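PDB 4RR5: malonyl CoA-acyl carrier protein transacylase from Synechocystis sp. PCC 6803 substr. Kazusa, which catalyses the transfer of the malonyl group from malonyl-CoA to holo-acyl carrier protein, a step of fatty acid biosynthesis. Local coordinates for residues G90-L95 against E232-Q237. Numbering follows the deposited sequence.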
loop_
_atom_site.group_PDB
_atom_site.type_symbol
_atom_site.label_atom_id
_atom_site.label_comp_id
_atom_site.label_asym_id
_atom_site.label_seq_id
_atom_site.Cartn_x
_atom_site.Cartn_y
_atom_site.Cartn_z
ATOM N N GLY A 90 0.244 1.177 2.075
ATOM C CA GLY A 90 0.669 0.153 3.012
ATOM C C GLY A 90 2.027 0.388 3.662
ATOM O O GLY A 90 2.232 0.037 4.831
ATOM N N GLU A 91 2.952 0.980 2.906
ATOM C CA GLU A 91 4.312 1.232 3.384
ATOM C C GLU A 91 4.286 2.067 4.659
ATOM O O GLU A 91 5.071 1.824 5.577
ATOM C CB GLU A 91 5.146 1.940 2.302
ATOM C CG GLU A 91 6.654 2.119 2.629
ATOM C CD GLU A 91 7.524 1.997 1.375
ATOM O OE1 GLU A 91 8.325 2.921 1.104
ATOM O OE2 GLU A 91 7.382 0.982 0.645
ATOM N N TYR A 92 3.376 3.041 4.716
ATOM C CA TYR A 92 3.212 3.875 5.907
ATOM C C TYR A 92 2.809 3.026 7.106
ATOM O O TYR A 92 3.363 3.177 8.193
ATOM C CB TYR A 92 2.190 4.997 5.653
ATOM C CG TYR A 92 2.743 6.049 4.713
ATOM C CD1 TYR A 92 2.729 5.850 3.326
ATOM C CD2 TYR A 92 3.322 7.218 5.206
ATOM C CE1 TYR A 92 3.274 6.788 2.464
ATOM C CE2 TYR A 92 3.854 8.160 4.351
ATOM C CZ TYR A 92 3.833 7.942 2.983
ATOM O OH TYR A 92 4.372 8.884 2.131
ATOM N N SER A 93 1.857 2.126 6.896
ATOM C CA SER A 93 1.453 1.208 7.940
ATOM C C SER A 93 2.634 0.332 8.350
ATOM O O SER A 93 2.845 0.078 9.540
ATOM C CB SER A 93 0.277 0.342 7.482
ATOM O OG SER A 93 -0.793 1.132 6.981
ATOM N N ALA A 94 3.397 -0.133 7.365
ATOM C CA ALA A 94 4.570 -0.950 7.648
ATOM C C ALA A 94 5.594 -0.155 8.473
ATOM O O ALA A 94 6.134 -0.648 9.463
ATOM C CB ALA A 94 5.189 -1.452 6.351
ATOM N N LEU A 95 5.839 1.084 8.069
ATOM C CA LEU A 95 6.762 1.961 8.782
ATOM C C LEU A 95 6.337 2.213 10.237
ATOM O O LEU A 95 7.178 2.243 11.137
ATOM C CB LEU A 95 6.895 3.285 8.038
ATOM C CG LEU A 95 7.645 3.174 6.699
ATOM C CD1 LEU A 95 7.657 4.514 5.960
ATOM C CD2 LEU A 95 9.087 2.636 6.909
ATOM N N GLU A 232 14.363 8.162 2.523
ATOM C CA GLU A 232 14.797 8.373 1.147
ATOM C C GLU A 232 13.958 7.520 0.202
ATOM O O GLU A 232 13.404 8.026 -0.757
ATOM C CB GLU A 232 16.286 8.049 0.989
ATOM C CG GLU A 232 16.902 8.492 -0.343
ATOM C CD GLU A 232 18.162 7.706 -0.719
ATOM O OE1 GLU A 232 18.862 7.181 0.183
ATOM O OE2 GLU A 232 18.438 7.596 -1.932
ATOM N N LYS A 233 13.853 6.231 0.480
ATOM C CA LYS A 233 13.021 5.355 -0.332
ATOM C C LYS A 233 11.537 5.791 -0.339
ATOM O O LYS A 233 10.843 5.665 -1.349
ATOM C CB LYS A 233 13.128 3.918 0.168
ATOM C CG LYS A 233 14.534 3.345 0.215
ATOM C CD LYS A 233 14.446 1.875 0.559
ATOM C CE LYS A 233 15.781 1.183 0.622
ATOM N NZ LYS A 233 15.542 -0.272 0.429
ATOM N N LEU A 234 11.048 6.295 0.792
ATOM C CA LEU A 234 9.651 6.696 0.881
ATOM C C LEU A 234 9.409 7.975 0.064
ATOM O O LEU A 234 8.441 8.081 -0.686
ATOM C CB LEU A 234 9.250 6.888 2.341
ATOM C CG LEU A 234 7.793 7.285 2.575
ATOM C CD1 LEU A 234 6.870 6.114 2.207
ATOM C CD2 LEU A 234 7.561 7.743 4.015
ATOM N N ILE A 235 10.315 8.934 0.209
ATOM C CA ILE A 235 10.280 10.167 -0.575
ATOM C C ILE A 235 10.256 9.877 -2.069
ATOM O O ILE A 235 9.599 10.582 -2.836
ATOM C CB ILE A 235 11.491 11.072 -0.235
ATOM C CG1 ILE A 235 11.245 11.778 1.105
ATOM C CG2 ILE A 235 11.764 12.090 -1.356
ATOM C CD1 ILE A 235 12.404 12.585 1.580
ATOM N N GLN A 236 10.950 8.818 -2.475
ATOM C CA GLN A 236 10.975 8.408 -3.872
ATOM C C GLN A 236 9.717 7.638 -4.320
ATOM O O GLN A 236 9.492 7.433 -5.515
ATOM C CB GLN A 236 12.219 7.565 -4.125
ATOM C CG GLN A 236 13.491 8.393 -4.122
ATOM C CD GLN A 236 14.746 7.549 -4.023
ATOM O OE1 GLN A 236 14.683 6.321 -4.034
ATOM N NE2 GLN A 236 15.895 8.204 -3.925
ATOM N N GLN A 237 8.883 7.236 -3.366
ATOM C CA GLN A 237 7.829 6.277 -3.659
ATOM C C GLN A 237 6.724 6.837 -4.543
ATOM O O GLN A 237 6.154 6.117 -5.357
ATOM C CB GLN A 237 7.218 5.763 -2.363
ATOM C CG GLN A 237 6.136 4.717 -2.560
ATOM C CD GLN A 237 5.184 4.690 -1.406
ATOM O OE1 GLN A 237 4.695 5.743 -0.976
ATOM N NE2 GLN A 237 4.923 3.500 -0.875
HETATM O O HOH W 1 9.600 2.995 -1.383
HETATM O O HOH W 2 4.761 8.294 -0.642
#
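The Tyr92 ring meets Leu234 and Gln237 obliquely, and a water lies in the ring plane at its edge. The Tyr92 and Leu234 side chains cross at about a right angle. CD1 of Leu234 is 3.6 Å from Tyr92 CZ, and its CD2 lies 3.7 Å from Tyr92 CE2. The Gln237 amide is turned 48° from the ring plane. The edge water bonds Tyr92 OH at 2.9 Å and donates to Gln237 OE1, which also accepts from Arg113. An alanine in place of Tyr92 would probably open a gap beside Leu234 and leave this water without its hydroxyl partner. CG of Leu234 is anti to the backbone N (chi1 -179°), which carries the branch toward helix 90-97. There CD2 also packs 3.8 Å from CD1 of Leu95.

Glu91 and Gln237 reach toward each other, their carboxylate and amide planes 34° apart. No direct hydrogen bond joins them; Gln237 NE2 comes in alongside the Glu91 chain, 3.5 Å from CB and 3.8 Å from CD. That NE2 instead bonds Asn218 OD1 and Ser88 O, so the amide is held at both ends. Glu91 OE2 accepts from Asn218 N. A second water donates to Glu91 OE1 (2.8 Å) and Lys233 O, singly bridging the two helices.

The contact is buried. Helix 90-97 follows Ser88, the probable active-site serine, in a GxSxG sequence consistent with the nucleophile elbow of FabD acyltransferases. Gln237 O bonds weakly to ND1 of His188, the other probable catalytic residue, so the packing ties the helix after the elbow to residues 232-237 beside this Ser-His site.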